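Local coordinates for protein citrate synthase (Pyrobaculum aerophilum, PDB 2IBP) that probably catalyses the condensation of oxaloacetate with acetyl-CoA and water to citrate and CoA, a reaction of the tricarboxylic acid cycle, at residues A[95-100]-A[114-119]; A[152-157]-A[232-237]; A[160-165]-A[185-190]; A[252-257]-A[358-363]. All coordinates share one frame; numbering follows the deposited sequence. Where two conformers were deposited one is given.

Interaction 1. Residues A[95-100]-A[114-119]; sequences PATVEV and EAAVAA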
loop_
_atom_site.group_PDB
_atom_site.type_symbol
_atom_site.label_atom_id
_atom_site.label_comp_id
_atom_site.label_asym_id
_atom_site.label_seq_id
_atom_site.Cartn_x
_atom_site.Cartn_y
_atom_site.Cartn_z
ATOM N N PRO A 95 13.883 -2.016 -19.884
ATOM C CA PRO A 95 13.142 -2.891 -20.779
ATOM C C PRO A 95 12.164 -3.847 -20.079
ATOM O O PRO A 95 11.100 -4.125 -20.614
ATOM C CB PRO A 95 14.252 -3.658 -21.510
ATOM C CG PRO A 95 15.400 -2.734 -21.504
ATOM C CD PRO A 95 15.324 -2.000 -20.198
ATOM N N ALA A 96 12.515 -4.347 -18.895
ATOM C CA ALA A 96 11.640 -5.262 -18.167
ATOM C C ALA A 96 10.344 -4.561 -17.802
ATOM O O ALA A 96 9.259 -5.143 -17.881
ATOM C CB ALA A 96 12.319 -5.790 -16.910
ATOM N N THR A 97 10.460 -3.290 -17.433
ATOM C CA THR A 97 9.294 -2.483 -17.083
ATOM C C THR A 97 8.378 -2.319 -18.296
ATOM O O THR A 97 7.171 -2.472 -18.195
ATOM C CB THR A 97 9.737 -1.110 -16.591
ATOM O OG1 THR A 97 10.646 -1.288 -15.496
ATOM C CG2 THR A 97 8.547 -0.255 -16.169
ATOM N N VAL A 98 8.966 -2.049 -19.454
ATOM C CA VAL A 98 8.200 -1.888 -20.685
ATOM C C VAL A 98 7.468 -3.184 -21.024
ATOM O O VAL A 98 6.289 -3.151 -21.385
ATOM C CB VAL A 98 9.105 -1.443 -21.848
ATOM C CG1 VAL A 98 8.297 -1.335 -23.136
ATOM C CG2 VAL A 98 9.743 -0.118 -21.500
ATOM N N GLU A 99 8.118 -4.327 -20.795
ATOM C CA GLU A 99 7.449 -5.606 -21.045
ATOM C C GLU A 99 6.307 -5.816 -20.061
ATOM O O GLU A 99 5.269 -6.366 -20.425
ATOM C CB GLU A 99 8.429 -6.766 -21.030
ATOM C CG GLU A 99 9.443 -6.666 -22.162
ATOM C CD GLU A 99 8.782 -6.514 -23.533
ATOM O OE1 GLU A 99 7.893 -7.331 -23.863
ATOM O OE2 GLU A 99 9.143 -5.572 -24.278
ATOM N N VAL A 100 6.503 -5.423 -18.803
ATOM C CA VAL A 100 5.426 -5.518 -17.835
ATOM C C VAL A 100 4.227 -4.692 -18.315
ATOM O O VAL A 100 3.103 -5.172 -18.337
ATOM C CB VAL A 100 5.888 -5.093 -16.443
ATOM C CG1 VAL A 100 4.706 -4.874 -15.508
ATOM C CG2 VAL A 100 6.841 -6.153 -15.896
ATOM N N GLU A 114 0.733 0.323 -11.076
ATOM C CA GLU A 114 1.174 -0.378 -9.866
ATOM C C GLU A 114 2.277 -1.367 -10.196
ATOM O O GLU A 114 3.329 -1.364 -9.563
ATOM C CB GLU A 114 0.034 -1.183 -9.230
ATOM C CG GLU A 114 -1.057 -0.395 -8.579
ATOM C CD GLU A 114 -2.095 -1.306 -7.949
ATOM O OE1 GLU A 114 -1.709 -2.238 -7.199
ATOM O OE2 GLU A 114 -3.294 -1.112 -8.231
ATOM N N ALA A 115 2.029 -2.218 -11.190
ATOM C CA ALA A 115 2.985 -3.255 -11.569
ATOM C C ALA A 115 4.265 -2.677 -12.187
ATOM O O ALA A 115 5.371 -3.122 -11.887
ATOM C CB ALA A 115 2.331 -4.254 -12.530
ATOM N N ALA A 116 4.110 -1.656 -13.026
ATOM C CA ALA A 116 5.257 -1.034 -13.679
ATOM C C ALA A 116 6.183 -0.333 -12.681
ATOM O O ALA A 116 7.407 -0.408 -12.789
ATOM C CB ALA A 116 4.780 -0.036 -14.759
ATOM N N VAL A 117 5.610 0.314 -11.678
ATOM C CA VAL A 117 6.427 0.981 -10.671
ATOM C C VAL A 117 7.218 -0.058 -9.868
ATOM O O VAL A 117 8.424 0.084 -9.650
ATOM C CB VAL A 117 5.573 1.841 -9.765
ATOM C CG1 VAL A 117 6.358 2.256 -8.537
ATOM C CG2 VAL A 117 5.053 3.040 -10.545
ATOM N N ALA A 118 6.567 -1.153 -9.502
ATOM C CA ALA A 118 7.265 -2.229 -8.792
ATOM C C ALA A 118 8.372 -2.804 -9.683
ATOM O O ALA A 118 9.495 -3.052 -9.232
ATOM C CB ALA A 118 6.293 -3.349 -8.406
ATOM N N ALA A 119 8.047 -3.048 -10.948
ATOM C CA ALA A 119 9.012 -3.605 -11.893
ATOM C C ALA A 119 10.219 -2.710 -12.067
ATOM O O ALA A 119 11.346 -3.197 -12.077
ATOM C CB ALA A 119 8.374 -3.865 -13.244
HETATM O O HOH W 1 12.581 -2.909 -14.506
#
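Thr97 comes up against Ala119, their CA atoms 5.3 Å apart, where the segments 95-100 and 114-119 of two successive helices run nearly antiparallel, at 164°, with axes 8.7 Å from each other. Thr97 turns two unlike branches to the partner. Its methyl CG2, anti to the backbone N, lies 3.6 Å from Ala116 O and also meets the methyl of Ala116. Its hydroxyl OG1 is served by a water that donates to Thr97 OG1 at 2.7 Å and to Ala119 O at 2.7 Å, tying side chain to backbone where no direct hydrogen bond joins the two segments; OG1 is also hydrogen-bonded to Glu120, the next residue of helix 109-123. One turn further on, Val100 straddles the alanines: CG1 rests 3.9 Å from Ala115 CB, and CG2 reaches Ala119 CB at 3.8 Å. The alanine side chains are single methyls, so this helical hairpin closes over small residues, with Ala116 O and Ala119 O also in the contact. On the flank of helix 109-123, Ala116 and Val117 pack on Ile161 of helix 141-169, and Val117 also on helix 233-244, while Ala115 touches Ala118 and Ala119 touches Leu104, both of the second subunit.

Interaction 2. Residues A[152-157]-A[232-237]; sequences EKLVAK and DLYSSV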
loop_
_atom_site.group_PDB
_atom_site.type_symbol
_atom_site.label_atom_id
_atom_site.label_comp_id
_atom_site.label_asym_id
_atom_site.label_seq_id
_atom_site.Cartn_x
_atom_site.Cartn_y
_atom_site.Cartn_z
ATOM N N GLU A 152 13.650 11.317 -7.516
ATOM C CA GLU A 152 13.669 11.987 -8.821
ATOM C C GLU A 152 13.274 11.036 -9.960
ATOM O O GLU A 152 12.501 11.388 -10.840
ATOM C CB GLU A 152 15.060 12.572 -9.104
ATOM C CG GLU A 152 15.410 13.711 -8.214
ATOM C CD GLU A 152 16.741 14.349 -8.559
ATOM O OE1 GLU A 152 17.424 13.884 -9.506
ATOM O OE2 GLU A 152 17.069 15.355 -7.904
ATOM N N LYS A 153 13.758 9.805 -9.901
ATOM C CA LYS A 153 13.455 8.830 -10.928
ATOM C C LYS A 153 11.972 8.548 -10.968
ATOM O O LYS A 153 11.389 8.424 -12.037
ATOM C CB LYS A 153 14.206 7.537 -10.706
ATOM C CG LYS A 153 15.672 7.633 -11.004
ATOM C CD LYS A 153 16.338 6.354 -10.626
ATOM C CE LYS A 153 17.812 6.387 -10.838
ATOM N NZ LYS A 153 18.375 5.106 -10.316
ATOM N N LEU A 154 11.365 8.388 -9.797
ATOM C CA LEU A 154 9.918 8.123 -9.744
ATOM C C LEU A 154 9.089 9.271 -10.359
ATOM O O LEU A 154 8.127 9.048 -11.096
ATOM C CB LEU A 154 9.514 7.871 -8.289
ATOM C CG LEU A 154 9.833 6.441 -7.844
ATOM C CD1 LEU A 154 10.029 6.302 -6.348
ATOM C CD2 LEU A 154 8.781 5.445 -8.346
ATOM N N VAL A 155 9.485 10.496 -10.069
ATOM C CA VAL A 155 8.793 11.658 -10.611
ATOM C C VAL A 155 9.004 11.696 -12.141
ATOM O O VAL A 155 8.080 11.954 -12.912
ATOM C CB VAL A 155 9.321 12.930 -9.950
ATOM C CG1 VAL A 155 8.737 14.184 -10.631
ATOM C CG2 VAL A 155 9.006 12.906 -8.460
ATOM N N ALA A 156 10.224 11.409 -12.576
ATOM C CA ALA A 156 10.540 11.450 -14.004
ATOM C C ALA A 156 9.888 10.373 -14.843
ATOM O O ALA A 156 9.560 10.601 -16.005
ATOM C CB ALA A 156 12.063 11.400 -14.197
ATOM N N LYS A 157 9.724 9.189 -14.255
ATOM C CA LYS A 157 9.266 8.031 -14.986
ATOM C C LYS A 157 7.760 7.898 -15.075
ATOM O O LYS A 157 7.264 7.237 -15.991
ATOM C CB LYS A 157 9.854 6.766 -14.367
ATOM C CG LYS A 157 11.361 6.703 -14.503
ATOM C CD LYS A 157 11.965 5.593 -13.693
ATOM C CE LYS A 157 13.483 5.672 -13.773
ATOM N NZ LYS A 157 14.000 5.297 -15.102
ATOM N N ASP A 232 11.082 -0.054 0.114
ATOM C CA ASP A 232 11.658 0.874 -0.829
ATOM C C ASP A 232 10.696 1.900 -1.380
ATOM O O ASP A 232 9.480 1.714 -1.364
ATOM C CB ASP A 232 12.315 0.112 -1.960
ATOM C CG ASP A 232 11.312 -0.594 -2.826
ATOM O OD1 ASP A 232 10.794 -1.670 -2.415
ATOM O OD2 ASP A 232 11.063 -0.075 -3.924
ATOM N N LEU A 233 11.261 2.977 -1.925
ATOM C CA LEU A 233 10.469 4.070 -2.473
ATOM C C LEU A 233 9.554 3.671 -3.603
ATOM O O LEU A 233 8.434 4.194 -3.716
ATOM C CB LEU A 233 11.379 5.213 -2.905
ATOM C CG LEU A 233 11.917 6.042 -1.747
ATOM C CD1 LEU A 233 13.220 6.768 -2.123
ATOM C CD2 LEU A 233 10.856 7.006 -1.261
ATOM N N TYR A 234 10.017 2.780 -4.475
ATOM C CA TYR A 234 9.167 2.331 -5.559
ATOM C C TYR A 234 7.962 1.591 -4.981
ATOM O O TYR A 234 6.835 1.808 -5.402
ATOM C CB TYR A 234 9.935 1.438 -6.510
ATOM C CG TYR A 234 10.900 2.152 -7.434
ATOM C CD1 TYR A 234 10.531 2.449 -8.738
ATOM C CD2 TYR A 234 12.199 2.423 -7.046
ATOM C CE1 TYR A 234 11.410 3.025 -9.629
ATOM C CE2 TYR A 234 13.090 3.042 -7.929
ATOM C CZ TYR A 234 12.688 3.322 -9.221
ATOM O OH TYR A 234 13.553 3.905 -10.143
ATOM N N SER A 235 8.203 0.682 -4.053
ATOM C CA SER A 235 7.103 -0.067 -3.445
ATOM C C SER A 235 6.121 0.857 -2.720
ATOM O O SER A 235 4.899 0.670 -2.777
ATOM C CB SER A 235 7.662 -1.129 -2.500
ATOM O OG SER A 235 8.360 -2.084 -3.280
ATOM N N SER A 236 6.647 1.893 -2.070
ATOM C CA SER A 236 5.791 2.861 -1.385
ATOM C C SER A 236 4.888 3.598 -2.395
ATOM O O SER A 236 3.693 3.814 -2.157
ATOM C CB SER A 236 6.638 3.834 -0.594
ATOM O OG SER A 236 7.357 3.140 0.428
ATOM N N VAL A 237 5.463 3.959 -3.534
ATOM C CA VAL A 237 4.693 4.620 -4.576
ATOM C C VAL A 237 3.669 3.658 -5.190
ATOM O O VAL A 237 2.515 4.046 -5.413
ATOM C CB VAL A 237 5.593 5.283 -5.634
ATOM C CG1 VAL A 237 4.765 5.731 -6.848
ATOM C CG2 VAL A 237 6.307 6.459 -5.013
#
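Leu154 of helix 141-169 packs on Tyr234 in the helical core of the citrate synthase fold, where the capped first turn of helix 233-244 meets segment 152-157. The two segments cross at 45° with axes 10.8 Å apart, and side chains rather than backbones fill the interval. Leu154 carries most of the contact. Its CG, anti to the carbonyl carbon (chi1 -80°), is thereby carried over one face of the phenol ring, 4.2 Å from the centroid of Tyr234 and close to the ring normal, a CH-pi contact, and its CD2 comes within 3.5 Å of Tyr234 CD1. The other methyl, Leu154 CD1, lies 3.7 Å from Leu233 O and 4.0 Å from Val237 CG2. At the far end of the ring the aliphatic parts of two lysines lie against the hydroxyl: Lys153 CB is 3.7 Å from Tyr234 OH, and Lys157 CE lies a little farther off. The charges go elsewhere, Lys153 NZ to Asp124 and Asp126, Lys157 NZ to Glu120 and Tyr90 O. Because Tyr234 OH is hydrogen-bonded to Asp124 as well, a phenylalanine here would probably keep the face for Leu154 but leave Asp124 with one partner fewer in a cluster of charges. Asp232, the N-cap, is held by Asn127 and by Lys245 of the second subunit; its OD2 accepts from Ser235 N at 3.0 Å, with an N-H...OD2 angle of 158°, and is met from above the carboxylate plane.

Interaction 3. Residues A[160-165]-A[185-190]; sequences TIVAYH and ANFLYM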
loop_
_atom_site.group_PDB
_atom_site.type_symbol
_atom_site.label_atom_id
_atom_site.label_comp_id
_atom_site.label_asym_id
_atom_site.label_seq_id
_atom_site.Cartn_x
_atom_site.Cartn_y
_atom_site.Cartn_z
ATOM N N THR A 160 6.093 8.393 -18.397
ATOM C CA THR A 160 6.495 7.407 -19.391
ATOM C C THR A 160 5.646 6.146 -19.239
ATOM O O THR A 160 5.200 5.548 -20.218
ATOM C CB THR A 160 7.992 7.093 -19.268
ATOM O OG1 THR A 160 8.715 8.321 -19.135
ATOM C CG2 THR A 160 8.485 6.334 -20.493
ATOM N N ILE A 161 5.467 5.729 -17.996
ATOM C CA ILE A 161 4.664 4.553 -17.707
ATOM C C ILE A 161 3.243 4.759 -18.243
ATOM O O ILE A 161 2.704 3.908 -18.962
ATOM C CB ILE A 161 4.617 4.274 -16.204
ATOM C CG1 ILE A 161 6.002 3.882 -15.687
ATOM C CG2 ILE A 161 3.621 3.136 -15.911
ATOM C CD1 ILE A 161 6.051 3.671 -14.196
ATOM N N VAL A 162 2.647 5.887 -17.905
ATOM C CA VAL A 162 1.298 6.213 -18.349
ATOM C C VAL A 162 1.185 6.215 -19.867
ATOM O O VAL A 162 0.293 5.583 -20.444
ATOM C CB VAL A 162 0.843 7.548 -17.745
ATOM C CG1 VAL A 162 -0.522 7.976 -18.312
ATOM C CG2 VAL A 162 0.825 7.467 -16.209
ATOM N N ALA A 163 2.067 6.970 -20.521
ATOM C CA ALA A 163 2.043 7.097 -21.972
ATOM C C ALA A 163 2.281 5.769 -22.687
ATOM O O ALA A 163 1.587 5.451 -23.661
ATOM C CB ALA A 163 3.063 8.135 -22.434
ATOM N N TYR A 164 3.230 4.959 -22.195
ATOM C CA TYR A 164 3.514 3.678 -22.832
ATOM C C TYR A 164 2.301 2.767 -22.736
ATOM O O TYR A 164 1.929 2.115 -23.696
ATOM C CB TYR A 164 4.699 2.994 -22.175
ATOM C CG TYR A 164 6.060 3.491 -22.607
ATOM C CD1 TYR A 164 6.210 4.699 -23.267
ATOM C CD2 TYR A 164 7.215 2.802 -22.242
ATOM C CE1 TYR A 164 7.467 5.155 -23.664
ATOM C CE2 TYR A 164 8.475 3.271 -22.600
ATOM C CZ TYR A 164 8.589 4.460 -23.301
ATOM O OH TYR A 164 9.836 4.966 -23.641
ATOM N N HIS A 165 1.636 2.803 -21.590
ATOM C CA HIS A 165 0.443 2.000 -21.450
ATOM C C HIS A 165 -0.618 2.478 -22.430
ATOM O O HIS A 165 -1.271 1.666 -23.102
ATOM C CB HIS A 165 -0.103 2.051 -20.048
ATOM C CG HIS A 165 -1.227 1.101 -19.841
ATOM N ND1 HIS A 165 -2.535 1.455 -20.074
ATOM C CD2 HIS A 165 -1.233 -0.228 -19.581
ATOM C CE1 HIS A 165 -3.311 0.401 -19.887
ATOM N NE2 HIS A 165 -2.545 -0.634 -19.593
ATOM N N ALA A 185 5.198 18.718 -21.749
ATOM C CA ALA A 185 5.161 18.601 -23.211
ATOM C C ALA A 185 5.541 17.211 -23.674
ATOM O O ALA A 185 4.922 16.630 -24.571
ATOM C CB ALA A 185 6.079 19.632 -23.873
ATOM N N ASN A 186 6.565 16.653 -23.054
ATOM C CA ASN A 186 7.004 15.352 -23.438
ATOM C C ASN A 186 5.915 14.310 -23.185
ATOM O O ASN A 186 5.761 13.364 -23.955
ATOM C CB ASN A 186 8.244 14.955 -22.682
ATOM C CG ASN A 186 8.732 13.614 -23.098
ATOM O OD1 ASN A 186 9.129 13.425 -24.247
ATOM N ND2 ASN A 186 8.662 12.633 -22.182
ATOM N N PHE A 187 5.181 14.469 -22.091
ATOM C CA PHE A 187 4.100 13.522 -21.825
ATOM C C PHE A 187 3.102 13.514 -22.980
ATOM O O PHE A 187 2.731 12.465 -23.489
ATOM C CB PHE A 187 3.383 13.856 -20.530
ATOM C CG PHE A 187 2.121 13.070 -20.334
ATOM C CD1 PHE A 187 2.165 11.702 -20.170
ATOM C CD2 PHE A 187 0.890 13.705 -20.367
ATOM C CE1 PHE A 187 1.007 10.970 -20.024
ATOM C CE2 PHE A 187 -0.281 12.971 -20.192
ATOM C CZ PHE A 187 -0.214 11.603 -20.034
ATOM N N LEU A 188 2.697 14.694 -23.423
ATOM C CA LEU A 188 1.741 14.762 -24.532
ATOM C C LEU A 188 2.333 14.201 -25.816
ATOM O O LEU A 188 1.650 13.563 -26.608
ATOM C CB LEU A 188 1.230 16.182 -24.741
ATOM C CG LEU A 188 0.352 16.733 -23.621
ATOM C CD1 LEU A 188 -0.041 18.176 -23.917
ATOM C CD2 LEU A 188 -0.880 15.843 -23.386
ATOM N N TYR A 189 3.616 14.464 -26.040
ATOM C CA TYR A 189 4.311 13.889 -27.185
ATOM C C TYR A 189 4.312 12.345 -27.109
ATOM O O TYR A 189 4.029 11.662 -28.091
ATOM C CB TYR A 189 5.743 14.441 -27.233
ATOM C CG TYR A 189 6.644 13.683 -28.160
ATOM C CD1 TYR A 189 6.507 13.771 -29.533
ATOM C CD2 TYR A 189 7.617 12.838 -27.650
ATOM C CE1 TYR A 189 7.304 13.031 -30.369
ATOM C CE2 TYR A 189 8.423 12.099 -28.474
ATOM C CZ TYR A 189 8.270 12.197 -29.836
ATOM O OH TYR A 189 9.087 11.453 -30.645
ATOM N N MET A 190 4.588 11.797 -25.927
ATOM C CA MET A 190 4.601 10.351 -25.768
ATOM C C MET A 190 3.210 9.734 -25.895
ATOM O O MET A 190 3.067 8.603 -26.346
ATOM C CB MET A 190 5.226 9.972 -24.431
ATOM C CG MET A 190 6.700 10.297 -24.320
ATOM S SD MET A 190 7.419 9.536 -22.857
ATOM C CE MET A 190 6.419 10.324 -21.609
#
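Met190 N donates to Asn186 O at 2.8 Å, a backbone bond within helix 183-192, and Met190 has the largest share of the contact; across the segments 160-165 and 185-190 no hydrogen bond forms, and the meeting is mainly apolar. The helices run almost side by side in the same direction, 19° apart, with axes separated by 9.1 Å. Ala163 is the point of closest packing: its CB is 3.5 Å from Met190 CB, tighter than usual van der Waals contact. From there the methionine chain turns along helix 141-169. Its bend at the last torsion (chi3 -60°) brings CE to 3.7 Å from Thr160 CA, and SD lies 4.1 Å from Thr160 CG2. That same threonine methyl sits 3.4 Å above the plane of the Tyr164 ring, near its rim, so it touches both the ring and the sulfur; Thr160 OG1 is bonded to Arg91 O and Tyr164 OH to Glu92. On the other flank Phe187 points its ring edge at the partner, CE1 being 3.8 Å from Val162 CG1. This buried parallel pair lies within a bundle: Val162 and Phe187 both rest on Met369 of helix 363-382, Ile161 faces helix 109-123, and Leu188 packs on helix 198-210.

Interaction 4. Residues A[252-257]-A[358-363]; sequences ANEMAV and IPYEYF. With ACT (acetate ion), chain C.
Van der Waals contact, part of it by polar side chains, carries the meeting of Glu254 and Val257, on the first turns of helix 252-263, with Tyr360. Glu254 CG lies 3.5 Å from Tyr360 CD1. The extended chain carries the carboxylate past the ring's root, its CD 3.6 Å from Tyr360 CB, with carboxylate and ring planes only 9° apart; OE2 is salt-bridged to Arg258. Val257 CG1 approaches the ring at its edge, in plane, 3.6 Å from Tyr360 OH. An alanine in place of Tyr360 would probably open a gap beside Val257 and leave the chain of Glu254 without the ring it lies against. Phe363 takes the next place: Asn253 OD1 is at its edge, 3.5 Å from Phe363 CD2, amide and ring planes being 73° apart, and within the same segment Tyr360 CA lies over one face, toward the rim.

One water makes the polar link, accepting from Asn253 ND2 at 2.8 Å and donating to Phe363 O at 2.8 Å; ND2 is also bonded to Ser349. Separately, an acetate, probably from the crystallisation liquor, is held on the loop by a nearly straight bond (167°) from Tyr360 N to its O at 2.9 Å, while its methyl sits over the centre of the phenol ring.

Asn253 is about 4 Å, side chain to side chain, from Asp346, a predicted active-site residue. The contact thus borders the probable active site, and, as in other citrate synthases, this helix and the return to helix 363-382 probably mark the junction of the small and large domains.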
loop_
_atom_site.group_PDB
_atom_site.type_symbol
_atom_site.label_atom_id
_atom_site.label_comp_id
_atom_site.label_asym_id
_atom_site.label_seq_id
_atom_site.Cartn_x
_atom_site.Cartn_y
_atom_site.Cartn_z
ATOM N N ALA A 252 -13.935 11.902 -9.552
ATOM C CA ALA A 252 -14.822 13.052 -9.577
ATOM C C ALA A 252 -14.657 13.916 -10.831
ATOM O O ALA A 252 -15.650 14.382 -11.402
ATOM C CB ALA A 252 -14.636 13.897 -8.314
ATOM N N ASN A 253 -13.423 14.135 -11.280
ATOM C CA ASN A 253 -13.253 14.990 -12.453
ATOM C C ASN A 253 -13.781 14.330 -13.720
ATOM O O ASN A 253 -14.332 15.003 -14.584
ATOM C CB ASN A 253 -11.844 15.607 -12.590
ATOM C CG ASN A 253 -10.763 14.602 -12.953
ATOM O OD1 ASN A 253 -10.949 13.382 -12.865
ATOM N ND2 ASN A 253 -9.607 15.124 -13.354
ATOM N N GLU A 254 -13.691 13.004 -13.779
ATOM C CA GLU A 254 -14.268 12.242 -14.871
ATOM C C GLU A 254 -15.797 12.301 -14.779
ATOM O O GLU A 254 -16.475 12.552 -15.766
ATOM C CB GLU A 254 -13.830 10.770 -14.820
ATOM C CG GLU A 254 -14.720 9.865 -15.669
ATOM C CD GLU A 254 -14.377 8.383 -15.590
ATOM O OE1 GLU A 254 -13.335 8.027 -15.002
ATOM O OE2 GLU A 254 -15.163 7.564 -16.128
ATOM N N MET A 255 -16.336 12.074 -13.579
ATOM C CA MET A 255 -17.786 12.063 -13.417
ATOM C C MET A 255 -18.394 13.429 -13.690
ATOM O O MET A 255 -19.508 13.515 -14.234
ATOM C CB MET A 255 -18.183 11.527 -12.046
ATOM C CG MET A 255 -17.725 10.078 -11.803
ATOM S SD MET A 255 -18.048 8.964 -13.190
ATOM C CE MET A 255 -19.798 9.240 -13.474
ATOM N N ALA A 256 -17.674 14.495 -13.334
ATOM C CA ALA A 256 -18.156 15.854 -13.613
ATOM C C ALA A 256 -18.352 16.005 -15.120
ATOM O O ALA A 256 -19.398 16.468 -15.574
ATOM C CB ALA A 256 -17.168 16.898 -13.099
ATOM N N VAL A 257 -17.347 15.601 -15.902
ATOM C CA VAL A 257 -17.425 15.687 -17.364
ATOM C C VAL A 257 -18.548 14.836 -17.941
ATOM O O VAL A 257 -19.323 15.315 -18.762
ATOM C CB VAL A 257 -16.078 15.372 -18.039
ATOM C CG1 VAL A 257 -16.250 15.149 -19.540
ATOM C CG2 VAL A 257 -15.097 16.507 -17.764
ATOM N N ILE A 358 -7.520 12.761 -24.055
ATOM C CA ILE A 358 -7.037 11.853 -23.016
ATOM C C ILE A 358 -8.242 11.055 -22.546
ATOM O O ILE A 358 -9.258 11.635 -22.129
ATOM C CB ILE A 358 -6.454 12.619 -21.834
ATOM C CG1 ILE A 358 -5.215 13.413 -22.299
ATOM C CG2 ILE A 358 -6.147 11.652 -20.668
ATOM C CD1 ILE A 358 -4.649 14.343 -21.262
ATOM N N PRO A 359 -8.185 9.720 -22.697
ATOM C CA PRO A 359 -9.324 8.914 -22.249
ATOM C C PRO A 359 -9.568 9.047 -20.742
ATOM O O PRO A 359 -8.636 9.251 -19.967
ATOM C CB PRO A 359 -8.926 7.483 -22.634
ATOM C CG PRO A 359 -7.892 7.643 -23.658
ATOM C CD PRO A 359 -7.133 8.888 -23.285
ATOM N N TYR A 360 -10.811 8.865 -20.324
ATOM C CA TYR A 360 -11.167 9.015 -18.922
ATOM C C TYR A 360 -10.298 8.177 -17.992
ATOM O O TYR A 360 -9.954 8.620 -16.884
ATOM C CB TYR A 360 -12.601 8.551 -18.687
ATOM C CG TYR A 360 -13.658 9.417 -19.311
ATOM C CD1 TYR A 360 -13.765 10.755 -18.969
ATOM C CD2 TYR A 360 -14.650 8.859 -20.096
ATOM C CE1 TYR A 360 -14.793 11.544 -19.468
ATOM C CE2 TYR A 360 -15.681 9.641 -20.607
ATOM C CZ TYR A 360 -15.750 10.975 -20.283
ATOM O OH TYR A 360 -16.765 11.766 -20.797
ATOM N N GLU A 361 -10.015 6.947 -18.399
ATOM C CA GLU A 361 -9.260 6.025 -17.563
ATOM C C GLU A 361 -7.822 6.481 -17.311
ATOM O O GLU A 361 -7.147 5.925 -16.448
ATOM C CB GLU A 361 -9.297 4.603 -18.125
ATOM C CG GLU A 361 -8.699 4.415 -19.517
ATOM C CD GLU A 361 -9.668 4.656 -20.686
ATOM O OE1 GLU A 361 -10.763 5.243 -20.519
ATOM O OE2 GLU A 361 -9.306 4.227 -21.806
ATOM N N TYR A 362 -7.375 7.496 -18.052
ATOM C CA TYR A 362 -6.026 8.064 -17.847
ATOM C C TYR A 362 -6.043 9.305 -16.957
ATOM O O TYR A 362 -4.993 9.839 -16.613
ATOM C CB TYR A 362 -5.288 8.308 -19.163
ATOM C CG TYR A 362 -4.904 7.011 -19.828
ATOM C CD1 TYR A 362 -3.716 6.351 -19.485
ATOM C CD2 TYR A 362 -5.798 6.339 -20.642
ATOM C CE1 TYR A 362 -3.408 5.133 -20.008
ATOM C CE2 TYR A 362 -5.508 5.098 -21.149
ATOM C CZ TYR A 362 -4.319 4.475 -20.808
ATOM O OH TYR A 362 -4.028 3.222 -21.307
ATOM N N PHE A 363 -7.224 9.759 -16.545
ATOM C CA PHE A 363 -7.317 10.939 -15.677
ATOM C C PHE A 363 -6.601 10.701 -14.352
ATOM O O PHE A 363 -5.793 11.534 -13.908
ATOM C CB PHE A 363 -8.786 11.307 -15.392
ATOM C CG PHE A 363 -9.487 12.016 -16.531
ATOM C CD1 PHE A 363 -9.083 11.853 -17.852
ATOM C CD2 PHE A 363 -10.666 12.721 -16.282
ATOM C CE1 PHE A 363 -9.773 12.483 -18.896
ATOM C CE2 PHE A 363 -11.348 13.342 -17.320
ATOM C CZ PHE A 363 -10.899 13.220 -18.616
HETATM C C ACT C . -13.258 8.948 -23.142
HETATM O O ACT C . -12.551 8.122 -22.509
HETATM O OXT ACT C . -14.187 8.469 -23.836
HETATM C CH3 ACT C . -13.028 10.432 -23.066
HETATM O O HOH W 2 -7.209 13.692 -12.928
#

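Interactions 1, 2 and 3 form one buried helical block: 2 and 3 share helix 141-169, and Val117 of helix 109-123 touches Tyr234 and Leu154 of interaction 2 as well as Ile161 of interaction 3. Interactions 1 and 2 also reach the second subunit, whereas 3 and 4 lie within the chain. Small methyls and one water join 95-100 to 114-119, interaction 2 has a CH-pi contact with charged groups beyond the ring's hydroxyl end, and interaction 3 is mainly apolar. Interaction 4 is also largely buried, though Glu254 and Tyr360 are partly exposed; it is more polar and close to the predicted active site. His165 ND1 and Tyr362 OH, 2.6 Å apart in a probable hydrogen bond, connect it to interaction 3.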